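Local coordinates for protein trans-2-enoyl-CoA reductase [NADH] (Treponema denticola ATCC 35405, PDB 4GGO) that reduces the carbon-carbon double bond of trans-2-enoyl-CoA substrates such as crotonyl-CoA to the saturated acyl-CoA, using NADH, in fatty acid synthesis, at residues G119-S123 / L148-T154. Numbering follows the deposited sequence.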
loop_
_atom_site.group_PDB
_atom_site.type_symbol
_atom_site.label_atom_id
_atom_site.label_comp_id
_atom_site.label_asym_id
_atom_site.label_seq_id
_atom_site.Cartn_x
_atom_site.Cartn_y
_atom_site.Cartn_z
ATOM N N GLY A 119 15.115 2.930 7.250
ATOM C CA GLY A 119 15.852 1.701 7.473
ATOM C C GLY A 119 14.988 0.464 7.329
ATOM O O GLY A 119 13.789 0.556 7.062
ATOM N N ASP A 120 15.602 -0.701 7.510
ATOM C CA ASP A 120 14.899 -1.973 7.381
ATOM C C ASP A 120 13.951 -2.205 8.555
ATOM O O ASP A 120 14.386 -2.503 9.667
ATOM C CB ASP A 120 15.904 -3.123 7.274
ATOM C CG ASP A 120 15.234 -4.474 7.105
ATOM O OD1 ASP A 120 14.069 -4.515 6.651
ATOM O OD2 ASP A 120 15.878 -5.498 7.418
ATOM N N ALA A 121 12.653 -2.080 8.295
ATOM C CA ALA A 121 11.636 -2.228 9.335
ATOM C C ALA A 121 11.559 -3.651 9.885
ATOM O O ALA A 121 10.934 -3.893 10.917
ATOM C CB ALA A 121 10.275 -1.788 8.809
ATOM N N PHE A 122 12.191 -4.587 9.185
ATOM C CA PHE A 122 12.244 -5.975 9.629
ATOM C C PHE A 122 13.321 -6.159 10.693
ATOM O O PHE A 122 13.393 -7.202 11.342
ATOM C CB PHE A 122 12.525 -6.899 8.443
ATOM C CG PHE A 122 11.395 -6.977 7.452
ATOM C CD1 PHE A 122 10.081 -6.997 7.881
ATOM C CD2 PHE A 122 11.651 -7.026 6.092
ATOM C CE1 PHE A 122 9.040 -7.070 6.976
ATOM C CE2 PHE A 122 10.613 -7.098 5.179
ATOM C CZ PHE A 122 9.305 -7.120 5.624
ATOM N N SER A 123 14.153 -5.136 10.871
ATOM C CA SER A 123 15.280 -5.213 11.797
ATOM C C SER A 123 14.911 -4.732 13.195
ATOM O O SER A 123 14.045 -3.874 13.359
ATOM C CB SER A 123 16.465 -4.405 11.270
ATOM O OG SER A 123 16.235 -3.014 11.374
ATOM N N LEU A 148 3.951 -2.773 5.065
ATOM C CA LEU A 148 5.249 -3.110 4.493
ATOM C C LEU A 148 5.099 -3.918 3.209
ATOM O O LEU A 148 4.349 -4.894 3.158
ATOM C CB LEU A 148 6.110 -3.871 5.506
ATOM C CG LEU A 148 6.624 -3.049 6.690
ATOM C CD1 LEU A 148 7.467 -3.910 7.615
ATOM C CD2 LEU A 148 7.422 -1.848 6.202
ATOM N N ALA A 149 5.814 -3.496 2.171
ATOM C CA ALA A 149 5.766 -4.167 0.879
ATOM C C ALA A 149 7.174 -4.419 0.355
ATOM O O ALA A 149 7.780 -3.549 -0.271
ATOM C CB ALA A 149 4.968 -3.342 -0.117
ATOM N N SER A 150 7.692 -5.614 0.617
ATOM C CA SER A 150 9.037 -5.975 0.189
ATOM C C SER A 150 9.074 -7.408 -0.326
ATOM O O SER A 150 8.427 -8.290 0.235
ATOM C CB SER A 150 10.025 -5.808 1.344
ATOM O OG SER A 150 11.335 -6.182 0.954
ATOM N N PRO A 151 9.832 -7.642 -1.406
ATOM C CA PRO A 151 9.984 -8.994 -1.948
ATOM C C PRO A 151 10.917 -9.838 -1.086
ATOM O O PRO A 151 10.946 -11.061 -1.234
ATOM C CB PRO A 151 10.620 -8.745 -3.316
ATOM C CG PRO A 151 11.381 -7.480 -3.142
ATOM C CD PRO A 151 10.559 -6.640 -2.205
ATOM N N VAL A 152 11.668 -9.190 -0.200
ATOM C CA VAL A 152 12.651 -9.886 0.625
ATOM C C VAL A 152 12.566 -9.506 2.103
ATOM O O VAL A 152 12.165 -8.393 2.450
ATOM C CB VAL A 152 14.091 -9.628 0.127
ATOM C CG1 VAL A 152 14.275 -10.167 -1.282
ATOM C CG2 VAL A 152 14.416 -8.143 0.177
ATOM N N ARG A 153 12.944 -10.440 2.970
ATOM C CA ARG A 153 13.014 -10.181 4.404
ATOM C C ARG A 153 14.170 -10.931 5.058
ATOM O O ARG A 153 14.318 -12.141 4.884
ATOM C CB ARG A 153 11.705 -10.558 5.101
ATOM C CG ARG A 153 11.799 -10.522 6.624
ATOM C CD ARG A 153 10.474 -10.847 7.291
ATOM N NE ARG A 153 10.572 -10.801 8.749
ATOM C CZ ARG A 153 10.234 -11.802 9.556
ATOM N NH1 ARG A 153 9.766 -12.937 9.053
ATOM N NH2 ARG A 153 10.360 -11.667 10.869
ATOM N N THR A 154 14.987 -10.202 5.811
ATOM C CA THR A 154 16.060 -10.814 6.581
ATOM C C THR A 154 15.564 -11.140 7.983
ATOM O O THR A 154 15.224 -10.241 8.754
ATOM C CB THR A 154 17.288 -9.891 6.679
ATOM O OG1 THR A 154 17.741 -9.552 5.363
ATOM C CG2 THR A 154 18.413 -10.579 7.436
HETATM O O HOH W 1 15.938 -7.629 9.251
HETATM O O HOH W 2 15.137 -7.576 5.493
HETATM O O HOH W 3 11.144 -9.181 11.249
#
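Residues 119-123, between strand 114-118 and helix 124-136, and residues 148-154, beyond strand 141-146, meet as two of the loops that follow the parallel strands of a Rossmann fold and gather around the dinucleotide. In the first, Asp120 to Ser123 form a type I turn closed by Ser123 N to Asp120 O (2.9 Å); Ser123 OG also donates to Asp120 O (2.6 Å), and Ser123 stands at the N-cap of the helix. Asp120 OD1 accepts from Phe122 N (3.2 Å), an Asx turn. Residues 148-154 curve around the side chain of Phe122 and run into the short strand 152-154, which pairs with 161-163. The CA atoms of Phe122 and Arg153 lie 6.8 Å apart.

Phe122, buried and pointing toward the second loop, gives most of the area that 119-123 contributes. Arg153 CG lies over one ring face, 3.8 Å from the centroid, in a CH-pi contact, while Val152 O approaches the ring edge, 3.4 Å from Phe122 CE2. Leu148 CD1 touches both Phe122 CE1 (3.6 Å) and Ala121 CB (3.7 Å). The guanidinium of Arg153 continues past the ring to a salt bridge with Glu208 and a hydrogen bond to Lys203 O.

Polar links between the loops run through water. One water donates to Asp120 OD2 and Thr154 O (both 2.8 Å). A second donates to Asp120 OD2 (2.9 Å from water 2) and accepts from Thr154 N (2.6 Å); a third joins Phe122 O (3.0 Å) to Arg153 NH2 (2.6 Å). Asp120, Ala121, Leu148 and Ala149 all bind NAD(+), so the Phe122 ring and the waters join two cofactor-binding loops, consistent with holding them in fixed relation.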